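Local coordinates for protein polyphosphate kinase (PDB 2O8R) that probably catalyses the reversible transfer of the terminal phosphate of ATP onto a growing polyphosphate chain, with magnesium as cofactor, at residues 207-211 and 300-304. The protein carries 3 engineered substitutions. Sequence-based numbering, arbitrary orientation.
Sequences SFLED and YVNLQ
A face-to-face aromatic stack joins two parts of the polyphosphate kinase middle domain here: the junction where strand 204-208 passes into helix 209-214, and the loop that follows strand 294-297. Phe208, at the N-cap position of the helix, lays its ring over the ring of Tyr300, with the centroids 3.8 Å apart and the planes only 14° from parallel. The rings are modestly slipped, Tyr300 CD1 lying over the Phe208 ring centre, and the closest approach is Phe208 CD2 to Tyr300 CE1 at 3.4 Å. Leu303 reaches the stack from the side, its CD2 lying 4.1 Å from Phe208 CE1 near the plane of the phenylalanine ring. Around the rim of the tyrosine sit two carboxylates from the first turn of the helix. Asp211 OD2 is 2.6 Å from Tyr300 OH, a likely hydrogen bond, although Thr119 offers that hydroxyl a second, weak partner; the aspartate's carboxylate plane is turned 68° from the ring. Glu210, its chain bent at chi2 (-91°), brings OE2 to the ring edge, 3.4 Å from Tyr300 CD1. That oxygen also forms a salt bridge with Arg191, whose NH2 also donates a hydrogen bond to the Val301 carbonyl oxygen, so the arginine ties the helix start to the loop a second time. On the loop side, Tyr300 and Leu303 also pack against helix 83-112, placing the contact between that helix and the small sheet containing strand 204-208. The Phe208 face and the bond to Asp211 probably limit turning of the phenol, and both acidic oxygens lie where ring C-H groups are slightly positive.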
ATOM      1  N   SER A 207     -24.455   2.700   8.644  1.00 55.48           N
ATOM      2  CA  SER A 207     -24.963   1.343   8.672  1.00 50.70           C
ATOM      3  C   SER A 207     -23.813   0.396   8.490  1.00 50.02           C
ATOM      4  O   SER A 207     -22.884   0.699   7.737  1.00 52.48           O
ATOM      5  CB  SER A 207     -25.931   1.134   7.524  1.00 44.71           C
ATOM      6  OG  SER A 207     -27.133   1.822   7.762  1.00 56.00           O
ATOM      7  N   PHE A 208     -23.880  -0.742   9.180  1.00 44.43           N
ATOM      8  CA  PHE A 208     -22.991  -1.878   8.903  1.00 46.65           C
ATOM      9  C   PHE A 208     -23.323  -2.413   7.518  1.00 44.02           C
ATOM     10  O   PHE A 208     -24.496  -2.525   7.140  1.00 46.91           O
ATOM     11  CB  PHE A 208     -23.198  -3.018   9.907  1.00 41.56           C
ATOM     12  CG  PHE A 208     -22.717  -2.711  11.308  1.00 51.61           C
ATOM     13  CD1 PHE A 208     -21.485  -3.172  11.749  1.00 59.93           C
ATOM     14  CD2 PHE A 208     -23.506  -1.995  12.193  1.00 48.34           C
ATOM     15  CE1 PHE A 208     -21.046  -2.913  13.038  1.00 47.87           C
ATOM     16  CE2 PHE A 208     -23.075  -1.739  13.481  1.00 55.95           C
ATOM     17  CZ  PHE A 208     -21.842  -2.198  13.905  1.00 52.52           C
ATOM     18  N   LEU A 209     -22.292  -2.747   6.764  1.00 40.94           N
ATOM     19  CA  LEU A 209     -22.482  -3.376   5.473  1.00 40.39           C
ATOM     20  C   LEU A 209     -23.349  -4.629   5.593  1.00 48.16           C
ATOM     21  O   LEU A 209     -24.290  -4.804   4.812  1.00 57.12           O
ATOM     22  CB  LEU A 209     -21.129  -3.724   4.862  1.00 33.97           C
ATOM     23  CG  LEU A 209     -21.054  -4.032   3.372  1.00 57.36           C
ATOM     24  CD1 LEU A 209     -21.876  -3.032   2.580  1.00 40.38           C
ATOM     25  CD2 LEU A 209     -19.583  -4.024   2.927  1.00 49.77           C
ATOM     26  N   GLU A 210     -23.058  -5.478   6.584  1.00 41.59           N
ATOM     27  CA  GLU A 210     -23.763  -6.765   6.711  1.00 47.38           C
ATOM     28  C   GLU A 210     -25.235  -6.595   7.050  1.00 49.10           C
ATOM     29  O   GLU A 210     -26.046  -7.454   6.721  1.00 64.44           O
ATOM     30  CB  GLU A 210     -23.081  -7.723   7.702  1.00 42.85           C
ATOM     31  CG  GLU A 210     -23.150  -7.316   9.179  1.00 38.68           C
ATOM     32  CD  GLU A 210     -21.965  -6.460   9.625  1.00 64.40           C
ATOM     33  OE1 GLU A 210     -21.415  -5.699   8.796  1.00 52.52           O
ATOM     34  OE2 GLU A 210     -21.590  -6.546  10.818  1.00 50.57           O
ATOM     35  N   ASP A 211     -25.573  -5.482   7.697  1.00 57.93           N
ATOM     36  CA  ASP A 211     -26.966  -5.159   7.966  1.00 51.37           C
ATOM     37  C   ASP A 211     -27.725  -4.908   6.654  1.00 45.51           C
ATOM     38  O   ASP A 211     -28.794  -5.466   6.431  1.00 46.15           O
ATOM     39  CB  ASP A 211     -27.067  -3.967   8.920  1.00 51.32           C
ATOM     40  CG  ASP A 211     -26.913  -4.367  10.385  1.00 52.58           C
ATOM     41  OD1 ASP A 211     -26.939  -5.573  10.699  1.00 57.66           O
ATOM     42  OD2 ASP A 211     -26.778  -3.464  11.232  1.00 63.43           O
ATOM     43  N   TYR A 300     -22.756  -8.236  16.263  1.00 78.65           N
ATOM     44  CA  TYR A 300     -21.777  -7.777  15.268  1.00 74.53           C
ATOM     45  C   TYR A 300     -20.388  -8.298  15.604  1.00 72.45           C
ATOM     46  O   TYR A 300     -19.946  -8.184  16.746  1.00 63.62           O
ATOM     47  CB  TYR A 300     -21.748  -6.249  15.172  1.00 59.41           C
ATOM     48  CG  TYR A 300     -23.077  -5.664  14.796  1.00 54.01           C
ATOM     49  CD1 TYR A 300     -23.473  -5.595  13.465  1.00 58.13           C
ATOM     50  CD2 TYR A 300     -23.954  -5.200  15.776  1.00 50.64           C
ATOM     51  CE1 TYR A 300     -24.715  -5.064  13.113  1.00 53.86           C
ATOM     52  CE2 TYR A 300     -25.189  -4.673  15.438  1.00 55.70           C
ATOM     53  CZ  TYR A 300     -25.563  -4.603  14.106  1.00 47.56           C
ATOM     54  OH  TYR A 300     -26.785  -4.076  13.774  1.00 56.90           O
ATOM     55  N   VAL A 301     -19.713  -8.877  14.611  1.00 52.11           N
ATOM     56  CA  VAL A 301     -18.379  -9.433  14.811  1.00 50.39           C
ATOM     57  C   VAL A 301     -17.302  -8.682  14.025  1.00 54.71           C
ATOM     58  O   VAL A 301     -17.598  -7.829  13.182  1.00 58.90           O
ATOM     59  CB  VAL A 301     -18.313 -10.944  14.464  1.00 54.19           C
ATOM     60  CG1 VAL A 301     -19.320 -11.735  15.295  1.00 73.28           C
ATOM     61  CG2 VAL A 301     -18.528 -11.183  12.982  1.00 53.20           C
ATOM     62  N   ASN A 302     -16.051  -9.018  14.309  1.00 52.51           N
ATOM     63  CA  ASN A 302     -14.900  -8.376  13.684  1.00 54.88           C
ATOM     64  C   ASN A 302     -14.880  -6.881  13.947  1.00 51.72           C
ATOM     65  O   ASN A 302     -14.633  -6.079  13.048  1.00 54.56           O
ATOM     66  CB  ASN A 302     -14.875  -8.646  12.189  1.00 39.19           C
ATOM     67  CG  ASN A 302     -13.490  -8.866  11.676  1.00 60.44           C
ATOM     68  OD1 ASN A 302     -12.940  -9.963  11.803  1.00 81.03           O
ATOM     69  ND2 ASN A 302     -12.911  -7.833  11.073  1.00 67.63           N
ATOM     70  N   LEU A 303     -15.128  -6.516  15.199  1.00 48.99           N
ATOM     71  CA  LEU A 303     -15.329  -5.126  15.542  1.00 40.34           C
ATOM     72  C   LEU A 303     -14.051  -4.296  15.616  1.00 50.25           C
ATOM     73  O   LEU A 303     -14.086  -3.158  16.066  1.00 62.82           O
ATOM     74  CB  LEU A 303     -16.125  -5.008  16.827  1.00 51.04           C
ATOM     75  CG  LEU A 303     -17.606  -5.295  16.636  1.00 45.56           C
ATOM     76  CD1 LEU A 303     -18.276  -5.300  17.994  1.00 30.86           C
ATOM     77  CD2 LEU A 303     -18.225  -4.243  15.743  1.00 37.09           C
ATOM     78  N   GLN A 304     -12.931  -4.850  15.160  1.00 41.91           N
ATOM     79  CA  GLN A 304     -11.709  -4.071  15.062  1.00 44.75           C
ATOM     80  C   GLN A 304     -11.875  -3.065  13.941  1.00 56.41           C
ATOM     81  O   GLN A 304     -11.116  -2.095  13.854  1.00 51.75           O
ATOM     82  CB  GLN A 304     -10.489  -4.952  14.811  1.00 38.61           C
ATOM     83  CG  GLN A 304     -10.680  -6.044  13.759  1.00 37.73           C
ATOM     84  CD  GLN A 304     -11.056  -7.357  14.405  1.00 53.27           C
ATOM     85  OE1 GLN A 304     -12.089  -7.462  15.057  1.00 57.35           O
ATOM     86  NE2 GLN A 304     -10.201  -8.359  14.259  1.00 47.64           N
TER